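Local coordinates for beta-lactamase (Sphaerobacter thermophilus, PDB 4EWF), which probably hydrolyses the amide bond of beta-lactams to give substituted beta-amino acids, as a member of the class A beta-lactamase family, at residues T24-P35 with T236-P247; L192-I201 with R212-L220. All coordinates share one frame; numbering follows the deposited sequence.

Overall arrangement
Both contacts lie on the five-stranded antiparallel sheet of the class A beta-lactamase fold, their centres about 14 Å apart. Contact 1 pairs strand 27-33, near the start of the chain, with strand 235-244, near its end, so segments near the two ends of the sequence lie side by side in the sheet. Along the chain, contact 2 falls inside the long stretch that contact 1 closes: segment 192-201, which follows helix 182-192, folds back over strand 212-220, the outermost strand on the far side of the sheet from strand 39-42. Strand 223-232 separates the two contacts, and they meet by packing where Ile-201 CD1 approaches Val-239 O. Contact 1 thus builds the sheet interior, while contact 2 shapes its sulfate-occupied border.

Contact 1 of 2, residues T24-P35 with T236-P247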
loop_
_atom_site.group_PDB
_atom_site.type_symbol
_atom_site.label_atom_id
_atom_site.label_comp_id
_atom_site.label_asym_id
_atom_site.label_seq_id
_atom_site.Cartn_x
_atom_site.Cartn_y
_atom_site.Cartn_z
ATOM N N THR A 24 -7.817 -13.840 -18.435
ATOM C CA THR A 24 -7.556 -15.248 -18.135
ATOM C C THR A 24 -8.337 -15.771 -16.923
ATOM O O THR A 24 -8.091 -16.879 -16.453
ATOM C CB THR A 24 -6.047 -15.558 -17.987
ATOM O OG1 THR A 24 -5.454 -14.652 -17.049
ATOM C CG2 THR A 24 -5.345 -15.424 -19.336
ATOM N N GLY A 25 -9.280 -14.982 -16.423
ATOM C CA GLY A 25 -10.187 -15.468 -15.399
ATOM C C GLY A 25 -9.954 -14.899 -14.006
ATOM O O GLY A 25 -10.749 -15.146 -13.095
ATOM N N GLY A 26 -8.883 -14.129 -13.835
ATOM C CA GLY A 26 -8.631 -13.484 -12.559
ATOM C C GLY A 26 -9.504 -12.252 -12.365
ATOM O O GLY A 26 -10.349 -11.931 -13.203
ATOM N N THR A 27 -9.284 -11.544 -11.267
ATOM C CA THR A 27 -10.097 -10.377 -10.928
ATOM C C THR A 27 -9.237 -9.180 -10.584
ATOM O O THR A 27 -8.233 -9.316 -9.884
ATOM C CB THR A 27 -11.026 -10.693 -9.715
ATOM O OG1 THR A 27 -11.912 -11.753 -10.076
ATOM C CG2 THR A 27 -11.862 -9.461 -9.311
ATOM N N VAL A 28 -9.655 -8.002 -11.048
ATOM C CA VAL A 28 -8.991 -6.746 -10.692
ATOM C C VAL A 28 -9.962 -5.843 -9.918
ATOM O O VAL A 28 -11.156 -5.794 -10.221
ATOM C CB VAL A 28 -8.496 -6.002 -11.972
ATOM C CG1 VAL A 28 -8.004 -4.575 -11.647
ATOM C CG2 VAL A 28 -7.392 -6.815 -12.664
ATOM N N GLY A 29 -9.456 -5.161 -8.899
ATOM C CA GLY A 29 -10.203 -4.099 -8.239
ATOM C C GLY A 29 -9.327 -2.866 -8.346
ATOM O O GLY A 29 -8.122 -2.935 -8.082
ATOM N N ALA A 30 -9.911 -1.742 -8.752
ATOM C CA ALA A 30 -9.138 -0.520 -8.957
ATOM C C ALA A 30 -9.975 0.698 -8.635
ATOM O O ALA A 30 -11.117 0.827 -9.089
ATOM C CB ALA A 30 -8.643 -0.434 -10.395
ATOM N N THR A 31 -9.391 1.595 -7.855
ATOM C CA THR A 31 -9.963 2.902 -7.607
ATOM C C THR A 31 -8.843 3.903 -7.848
ATOM O O THR A 31 -7.803 3.845 -7.209
ATOM C CB THR A 31 -10.508 3.012 -6.158
ATOM O OG1 THR A 31 -11.592 2.092 -5.995
ATOM C CG2 THR A 31 -11.015 4.420 -5.873
ATOM N N ILE A 32 -9.054 4.810 -8.790
ATOM C CA ILE A 32 -8.006 5.706 -9.223
ATOM C C ILE A 32 -8.571 7.101 -9.205
ATOM O O ILE A 32 -9.595 7.365 -9.830
ATOM C CB ILE A 32 -7.525 5.340 -10.643
ATOM C CG1 ILE A 32 -6.867 3.953 -10.632
ATOM C CG2 ILE A 32 -6.582 6.434 -11.198
ATOM C CD1 ILE A 32 -6.715 3.317 -12.008
ATOM N N VAL A 33 -7.932 7.993 -8.467
ATOM C CA VAL A 33 -8.471 9.333 -8.340
ATOM C C VAL A 33 -7.618 10.339 -9.087
ATOM O O VAL A 33 -6.442 10.502 -8.784
ATOM C CB VAL A 33 -8.580 9.762 -6.865
ATOM C CG1 VAL A 33 -9.308 11.098 -6.767
ATOM C CG2 VAL A 33 -9.300 8.678 -6.050
ATOM N N ALA A 34 -8.222 11.020 -10.062
ATOM C CA ALA A 34 -7.512 12.019 -10.848
ATOM C C ALA A 34 -7.272 13.266 -10.016
ATOM O O ALA A 34 -7.974 13.506 -9.033
ATOM C CB ALA A 34 -8.319 12.377 -12.110
ATOM N N PRO A 35 -6.286 14.075 -10.418
ATOM C CA PRO A 35 -6.005 15.365 -9.794
ATOM C C PRO A 35 -7.280 16.156 -9.510
ATOM O O PRO A 35 -7.452 16.673 -8.406
ATOM C CB PRO A 35 -5.170 16.071 -10.854
ATOM C CG PRO A 35 -4.412 14.969 -11.487
ATOM C CD PRO A 35 -5.347 13.787 -11.512
ATOM N N THR A 236 -1.567 15.247 -8.625
ATOM C CA THR A 236 -1.311 13.927 -8.043
ATOM C C THR A 236 -2.380 12.901 -8.401
ATOM O O THR A 236 -3.574 13.176 -8.304
ATOM C CB THR A 236 -1.196 14.004 -6.504
ATOM O OG1 THR A 236 -0.064 14.805 -6.156
ATOM C CG2 THR A 236 -1.015 12.608 -5.903
ATOM N N LEU A 237 -1.933 11.717 -8.807
ATOM C CA LEU A 237 -2.812 10.607 -9.100
ATOM C C LEU A 237 -2.845 9.633 -7.913
ATOM O O LEU A 237 -1.797 9.187 -7.444
ATOM C CB LEU A 237 -2.290 9.866 -10.335
ATOM C CG LEU A 237 -3.187 8.740 -10.838
ATOM C CD1 LEU A 237 -4.384 9.359 -11.547
ATOM C CD2 LEU A 237 -2.424 7.827 -11.776
ATOM N N VAL A 238 -4.035 9.291 -7.425
ATOM C CA VAL A 238 -4.121 8.250 -6.391
ATOM C C VAL A 238 -4.479 6.917 -7.035
ATOM O O VAL A 238 -5.414 6.841 -7.818
ATOM C CB VAL A 238 -5.160 8.597 -5.305
ATOM C CG1 VAL A 238 -5.326 7.447 -4.330
ATOM C CG2 VAL A 238 -4.757 9.883 -4.573
ATOM N N VAL A 239 -3.734 5.868 -6.691
ATOM C CA VAL A 239 -3.913 4.566 -7.317
ATOM C C VAL A 239 -3.998 3.424 -6.297
ATOM O O VAL A 239 -3.057 3.168 -5.559
ATOM C CB VAL A 239 -2.755 4.269 -8.297
ATOM C CG1 VAL A 239 -2.898 2.850 -8.891
ATOM C CG2 VAL A 239 -2.707 5.342 -9.381
ATOM N N ALA A 240 -5.133 2.744 -6.262
ATOM C CA ALA A 240 -5.271 1.556 -5.423
ATOM C C ALA A 240 -5.744 0.391 -6.298
ATOM O O ALA A 240 -6.892 0.352 -6.738
ATOM C CB ALA A 240 -6.253 1.826 -4.269
ATOM N N VAL A 241 -4.840 -0.530 -6.600
ATOM C CA VAL A 241 -5.183 -1.659 -7.454
ATOM C C VAL A 241 -4.907 -2.962 -6.731
ATOM O O VAL A 241 -3.819 -3.164 -6.201
ATOM C CB VAL A 241 -4.382 -1.623 -8.766
ATOM C CG1 VAL A 241 -4.692 -2.843 -9.633
ATOM C CG2 VAL A 241 -4.703 -0.334 -9.514
ATOM N N PHE A 242 -5.922 -3.821 -6.684
ATOM C CA PHE A 242 -5.806 -5.156 -6.117
ATOM C C PHE A 242 -6.032 -6.171 -7.215
ATOM O O PHE A 242 -6.921 -5.992 -8.048
ATOM C CB PHE A 242 -6.827 -5.335 -4.979
ATOM C CG PHE A 242 -6.503 -4.495 -3.771
ATOM C CD1 PHE A 242 -5.940 -5.071 -2.641
ATOM C CD2 PHE A 242 -6.693 -3.120 -3.796
ATOM C CE1 PHE A 242 -5.614 -4.295 -1.525
ATOM C CE2 PHE A 242 -6.365 -2.328 -2.682
ATOM C CZ PHE A 242 -5.816 -2.926 -1.545
ATOM N N THR A 243 -5.223 -7.231 -7.243
ATOM C CA THR A 243 -5.472 -8.273 -8.234
ATOM C C THR A 243 -5.422 -9.648 -7.586
ATOM O O THR A 243 -4.662 -9.891 -6.651
ATOM C CB THR A 243 -4.504 -8.249 -9.457
ATOM O OG1 THR A 243 -3.275 -8.919 -9.129
ATOM C CG2 THR A 243 -4.220 -6.824 -9.945
ATOM N N GLU A 244 -6.226 -10.553 -8.122
ATOM C CA GLU A 244 -6.423 -11.847 -7.511
ATOM C C GLU A 244 -6.539 -12.898 -8.605
ATOM O O GLU A 244 -7.282 -12.726 -9.584
ATOM C CB GLU A 244 -7.705 -11.739 -6.677
ATOM C CG GLU A 244 -8.352 -12.973 -6.206
ATOM C CD GLU A 244 -9.640 -12.638 -5.458
ATOM O OE1 GLU A 244 -9.572 -11.841 -4.501
ATOM O OE2 GLU A 244 -10.713 -13.142 -5.847
ATOM N N ASN A 245 -5.802 -13.993 -8.442
ATOM C CA ASN A 245 -5.868 -15.111 -9.374
ATOM C C ASN A 245 -5.474 -14.815 -10.820
ATOM O O ASN A 245 -5.921 -15.515 -11.723
ATOM C CB ASN A 245 -7.269 -15.736 -9.353
ATOM C CG ASN A 245 -7.630 -16.260 -7.989
ATOM O OD1 ASN A 245 -6.795 -16.867 -7.312
ATOM N ND2 ASN A 245 -8.854 -15.991 -7.553
ATOM N N LEU A 246 -4.659 -13.788 -11.051
ATOM C CA LEU A 246 -4.006 -13.670 -12.357
ATOM C C LEU A 246 -3.050 -14.854 -12.514
ATOM O O LEU A 246 -2.783 -15.568 -11.548
ATOM C CB LEU A 246 -3.271 -12.335 -12.506
ATOM C CG LEU A 246 -4.087 -11.043 -12.354
ATOM C CD1 LEU A 246 -3.456 -9.882 -13.129
ATOM C CD2 LEU A 246 -5.509 -11.241 -12.769
ATOM N N PRO A 247 -2.536 -15.079 -13.729
ATOM C CA PRO A 247 -1.789 -16.328 -13.939
ATOM C C PRO A 247 -0.543 -16.503 -13.067
ATOM O O PRO A 247 -0.239 -17.624 -12.661
ATOM C CB PRO A 247 -1.414 -16.256 -15.416
ATOM C CG PRO A 247 -2.554 -15.473 -16.026
ATOM C CD PRO A 247 -2.832 -14.398 -15.004
HETATM O O HOH W 1 -5.621 -16.536 -14.293
HETATM O O HOH W 2 -11.079 -13.702 -8.446
HETATM O O HOH W 3 -5.836 12.859 -6.820
#
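Ile-32 lays its CG2 methyl against CD1 of Leu-237, 3.7 Å away, the two side chains crossing at a slant. With CG anti to the backbone N (chi1 -175°), Leu-237 swings CD1 back over the neighbouring strand, where it also meets Val-33 O. The same face carries Ala-30 CB against Val-241 CG2 at 4.0 Å, and Val-28 beside Thr-243, the two pointing the same way with their CG2 methyls in touch. Helix 249-266 covers this row, through Ile-259 on Ile-32 and Ile-256 on Val-241. Strands 27-33 and 236-244 run antiparallel as neighbouring inner strands of the five-stranded beta-lactamase sheet, their axes 4.6 Å apart. Four hydrogen-bonded pairs join them, from Thr-27 with Glu-244 to Val-33 with Val-238; Gly-29 N to Phe-242 O, at 2.8 Å, is nearly straight (173°). On the opposite face Val-33 and Val-238 meet CB to CB at 3.9 Å beneath helix 164-175, and Thr-31 OG1 bonds to Asp-165 there. Beyond the strand, Gly-26 is pressed so close to Glu-244 O, Asn-245 O and Leu-246 CD2 that a beta carbon would clash. One water bridges Thr-27 OG1 and Glu-244 OE2, 2.7 Å from each; another donates to Asn-245 O and Thr-24 O, near where Thr-24 OG1 abuts the ring of Pro-247.

Contact 2 of 2, residues L192-I201 with R212-L220; sequences LEKQQNPRRI and RWGSKTGSL. With SO4 (sulfate ion), chain E.
The K(T/S)G-type motif Lys-216, Thr-217, Gly-218 lines a sulfate site beside the loop 192-201, consistent with the active-site edge of a class A beta-lactamase. Ser-219 OG is gripped by both terminal nitrogens of Arg-200, at 3.0 Å from NH1 and 2.7 Å from NH2, almost in the guanidinium plane. OG also lies by sulfate O4, but at a separation too short to be taken at face value. Thr-217 OG1 donates to sulfate O2 (2.7 Å), and CB of Thr-217 lies over one guanidinium face. Arg-200 reaches this point with its chain extended from CG to NE, and Glu-253 pairs with NE. Outside the two segments, Ser-52 OG also bonds the sulfate and Ser-113 OG bonds Lys-216 NZ, consistent with Ser-52 as the serine of an SxxK motif and Ser-113 as that of an SxN motif, as in class A beta-lactamases; strand 212-220 is the outermost strand of the sheet here and, as in relatives, probably borders the substrate site. Back toward the start of that strand, Gln-195 turns at chi2 (52°) to bring NE2 to Ser-215 O, 2.9 Å away; the bond is straight and in the amide plane, but meets the carbonyl from above its plane. Its OE1 takes the Asn-197 N-H on a lone pair, so both ends fix the amide. Leu-192 O accepts the N-H groups of Gln-195 and Ser-215, which come from opposite faces of its carbonyl plane. A beta carbon on Gly-214 would collide with the backbone between Leu-192 and Glu-193. The six-membered ring of Trp-213 reaches Pro-198, its CH2 3.9 Å from Pro-198 CA, while Asn-197 O meets the ring edge. A long salt bridge joins Glu-193 OE1 to Arg-212 NE (3.5 Å), with carboxylate and guanidinium planes 55° apart.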
loop_
_atom_site.group_PDB
_atom_site.type_symbol
_atom_site.label_atom_id
_atom_site.label_comp_id
_atom_site.label_asym_id
_atom_site.label_seq_id
_atom_site.Cartn_x
_atom_site.Cartn_y
_atom_site.Cartn_z
ATOM N N LEU A 192 6.678 6.023 2.014
ATOM C CA LEU A 192 6.132 5.360 0.826
ATOM C C LEU A 192 7.027 5.565 -0.395
ATOM O O LEU A 192 7.130 4.684 -1.246
ATOM C CB LEU A 192 4.698 5.827 0.535
ATOM C CG LEU A 192 3.699 5.358 1.594
ATOM C CD1 LEU A 192 2.369 6.069 1.431
ATOM C CD2 LEU A 192 3.519 3.826 1.523
ATOM N N GLU A 193 7.703 6.704 -0.460
ATOM C CA GLU A 193 8.619 6.970 -1.567
ATOM C C GLU A 193 9.821 6.016 -1.538
ATOM O O GLU A 193 10.524 5.853 -2.534
ATOM C CB GLU A 193 9.081 8.433 -1.562
ATOM C CG GLU A 193 7.954 9.421 -1.889
ATOM C CD GLU A 193 8.359 10.893 -1.760
ATOM O OE1 GLU A 193 9.544 11.221 -1.986
ATOM O OE2 GLU A 193 7.475 11.724 -1.442
ATOM N N LYS A 194 10.048 5.377 -0.399
ATOM C CA LYS A 194 11.190 4.470 -0.276
ATOM C C LYS A 194 10.868 3.027 -0.706
ATOM O O LYS A 194 11.715 2.137 -0.621
ATOM C CB LYS A 194 11.775 4.559 1.140
ATOM C CG LYS A 194 12.420 5.936 1.368
ATOM C CD LYS A 194 13.260 5.988 2.607
ATOM C CE LYS A 194 13.977 7.328 2.703
ATOM N NZ LYS A 194 13.008 8.457 2.626
ATOM N N GLN A 195 9.636 2.814 -1.173
ATOM C CA GLN A 195 9.213 1.549 -1.790
ATOM C C GLN A 195 10.301 0.992 -2.719
ATOM O O GLN A 195 10.764 1.686 -3.622
ATOM C CB GLN A 195 7.917 1.784 -2.582
ATOM C CG GLN A 195 7.414 0.595 -3.391
ATOM C CD GLN A 195 7.292 -0.662 -2.559
ATOM O OE1 GLN A 195 7.977 -1.639 -2.813
ATOM N NE2 GLN A 195 6.410 -0.643 -1.564
ATOM N N GLN A 196 10.720 -0.251 -2.503
ATOM C CA GLN A 196 11.839 -0.782 -3.284
ATOM C C GLN A 196 11.451 -1.548 -4.552
ATOM O O GLN A 196 12.317 -1.862 -5.367
ATOM C CB GLN A 196 12.765 -1.633 -2.409
ATOM C CG GLN A 196 13.449 -0.806 -1.336
ATOM C CD GLN A 196 14.702 -1.466 -0.796
ATOM O OE1 GLN A 196 15.031 -2.604 -1.158
ATOM N NE2 GLN A 196 15.419 -0.748 0.066
ATOM N N ASN A 197 10.166 -1.861 -4.710
ATOM C CA ASN A 197 9.706 -2.565 -5.905
ATOM C C ASN A 197 9.036 -1.609 -6.899
ATOM O O ASN A 197 7.878 -1.235 -6.703
ATOM C CB ASN A 197 8.725 -3.669 -5.513
ATOM C CG ASN A 197 8.229 -4.459 -6.719
ATOM O OD1 ASN A 197 8.696 -4.250 -7.829
ATOM N ND2 ASN A 197 7.291 -5.373 -6.494
ATOM N N PRO A 198 9.757 -1.217 -7.961
ATOM C CA PRO A 198 9.236 -0.254 -8.944
ATOM C C PRO A 198 8.422 -0.877 -10.081
ATOM O O PRO A 198 8.159 -0.183 -11.067
ATOM C CB PRO A 198 10.516 0.323 -9.546
ATOM C CG PRO A 198 11.443 -0.846 -9.568
ATOM C CD PRO A 198 11.146 -1.608 -8.275
ATOM N N ARG A 199 8.024 -2.139 -9.958
ATOM C CA ARG A 199 7.481 -2.870 -11.101
ATOM C C ARG A 199 5.963 -2.739 -11.231
ATOM O O ARG A 199 5.374 -3.228 -12.201
ATOM C CB ARG A 199 7.850 -4.355 -10.997
ATOM C CG ARG A 199 9.352 -4.628 -11.061
ATOM C CD ARG A 199 9.643 -6.087 -10.762
ATOM N NE ARG A 199 11.081 -6.368 -10.658
ATOM C CZ ARG A 199 11.805 -6.102 -9.576
ATOM N NH1 ARG A 199 11.229 -5.525 -8.522
ATOM N NH2 ARG A 199 13.100 -6.397 -9.545
ATOM N N ARG A 200 5.323 -2.101 -10.257
ATOM C CA ARG A 200 3.859 -2.007 -10.298
ATOM C C ARG A 200 3.426 -0.557 -10.557
ATOM O O ARG A 200 3.572 -0.057 -11.675
ATOM C CB ARG A 200 3.237 -2.627 -9.039
ATOM C CG ARG A 200 3.775 -4.056 -8.790
ATOM C CD ARG A 200 3.223 -4.745 -7.549
ATOM N NE ARG A 200 4.010 -5.943 -7.246
ATOM C CZ ARG A 200 3.771 -6.780 -6.239
ATOM N NH1 ARG A 200 2.746 -6.574 -5.413
ATOM N NH2 ARG A 200 4.567 -7.832 -6.059
ATOM N N ILE A 201 2.921 0.132 -9.537
ATOM C CA ILE A 201 2.573 1.542 -9.718
ATOM C C ILE A 201 3.789 2.298 -10.258
ATOM O O ILE A 201 3.673 3.174 -11.129
ATOM C CB ILE A 201 2.087 2.181 -8.398
ATOM C CG1 ILE A 201 0.670 1.701 -8.084
ATOM C CG2 ILE A 201 2.147 3.705 -8.483
ATOM C CD1 ILE A 201 0.200 2.023 -6.676
ATOM N N ARG A 212 7.437 12.681 -8.152
ATOM C CA ARG A 212 7.633 11.721 -7.059
ATOM C C ARG A 212 6.560 10.631 -7.105
ATOM O O ARG A 212 5.468 10.835 -7.656
ATOM C CB ARG A 212 7.591 12.417 -5.685
ATOM C CG ARG A 212 7.602 13.940 -5.739
ATOM C CD ARG A 212 7.655 14.559 -4.352
ATOM N NE ARG A 212 8.913 14.253 -3.677
ATOM C CZ ARG A 212 10.048 14.928 -3.851
ATOM N NH1 ARG A 212 11.143 14.568 -3.188
ATOM N NH2 ARG A 212 10.096 15.960 -4.689
ATOM N N TRP A 213 6.869 9.479 -6.524
ATOM C CA TRP A 213 5.865 8.432 -6.347
ATOM C C TRP A 213 6.203 7.616 -5.105
ATOM O O TRP A 213 7.353 7.574 -4.659
ATOM C CB TRP A 213 5.761 7.533 -7.587
ATOM C CG TRP A 213 6.911 6.576 -7.743
ATOM C CD1 TRP A 213 8.132 6.832 -8.314
ATOM C CD2 TRP A 213 6.935 5.203 -7.331
ATOM N NE1 TRP A 213 8.918 5.695 -8.272
ATOM C CE2 TRP A 213 8.209 4.687 -7.666
ATOM C CE3 TRP A 213 6.008 4.367 -6.691
ATOM C CZ2 TRP A 213 8.575 3.365 -7.385
ATOM C CZ3 TRP A 213 6.369 3.055 -6.413
ATOM C CH2 TRP A 213 7.644 2.564 -6.762
ATOM N N GLY A 214 5.187 6.996 -4.531
ATOM C CA GLY A 214 5.392 6.113 -3.396
ATOM C C GLY A 214 4.264 5.117 -3.401
ATOM O O GLY A 214 3.191 5.390 -3.948
ATOM N N SER A 215 4.479 3.964 -2.787
ATOM C CA SER A 215 3.415 2.982 -2.724
ATOM C C SER A 215 3.735 1.921 -1.681
ATOM O O SER A 215 4.874 1.815 -1.213
ATOM C CB SER A 215 3.218 2.320 -4.091
ATOM O OG SER A 215 4.105 1.219 -4.264
ATOM N N LYS A 216 2.714 1.164 -1.300
ATOM C CA LYS A 216 2.917 -0.061 -0.544
ATOM C C LYS A 216 2.352 -1.188 -1.386
ATOM O O LYS A 216 1.153 -1.213 -1.705
ATOM C CB LYS A 216 2.210 -0.048 0.816
ATOM C CG LYS A 216 2.461 -1.351 1.620
ATOM C CD LYS A 216 3.935 -1.419 2.038
ATOM C CE LYS A 216 4.329 -2.812 2.567
ATOM N NZ LYS A 216 4.550 -3.810 1.468
ATOM N N THR A 217 3.230 -2.111 -1.746
ATOM C CA THR A 217 2.850 -3.306 -2.477
ATOM C C THR A 217 2.283 -4.350 -1.528
ATOM O O THR A 217 2.444 -4.260 -0.304
ATOM C CB THR A 217 4.093 -3.944 -3.101
ATOM O OG1 THR A 217 5.091 -4.086 -2.077
ATOM C CG2 THR A 217 4.643 -3.070 -4.233
ATOM N N GLY A 218 1.647 -5.356 -2.110
ATOM C CA GLY A 218 1.200 -6.523 -1.378
ATOM C C GLY A 218 1.206 -7.744 -2.280
ATOM O O GLY A 218 0.738 -7.689 -3.426
ATOM N N SER A 219 1.727 -8.853 -1.765
ATOM C CA SER A 219 1.850 -10.073 -2.555
ATOM C C SER A 219 1.643 -11.292 -1.674
ATOM O O SER A 219 2.188 -11.362 -0.580
ATOM C CB SER A 219 3.246 -10.172 -3.177
ATOM O OG SER A 219 3.645 -8.936 -3.752
ATOM N N LEU A 220 0.859 -12.240 -2.176
ATOM C CA LEU A 220 0.671 -13.559 -1.586
ATOM C C LEU A 220 0.478 -14.452 -2.793
ATOM O O LEU A 220 0.300 -13.951 -3.897
ATOM C CB LEU A 220 -0.620 -13.585 -0.762
ATOM C CG LEU A 220 -0.643 -13.519 0.768
ATOM C CD1 LEU A 220 0.659 -13.071 1.369
ATOM C CD2 LEU A 220 -1.811 -12.665 1.235
HETATM S S SO4 E . 5.204 -7.461 -0.822
HETATM O O1 SO4 E . 4.126 -8.126 -0.077
HETATM O O2 SO4 E . 5.324 -6.087 -0.322
HETATM O O3 SO4 E . 6.469 -8.178 -0.627
HETATM O O4 SO4 E . 4.898 -7.432 -2.258
HETATM O O HOH W 4 9.811 6.562 -5.203
HETATM O O HOH W 5 6.985 -3.013 0.367
HETATM O O HOH W 6 8.496 -4.052 -1.717
HETATM O O HOH W 7 6.953 -6.255 -3.606
#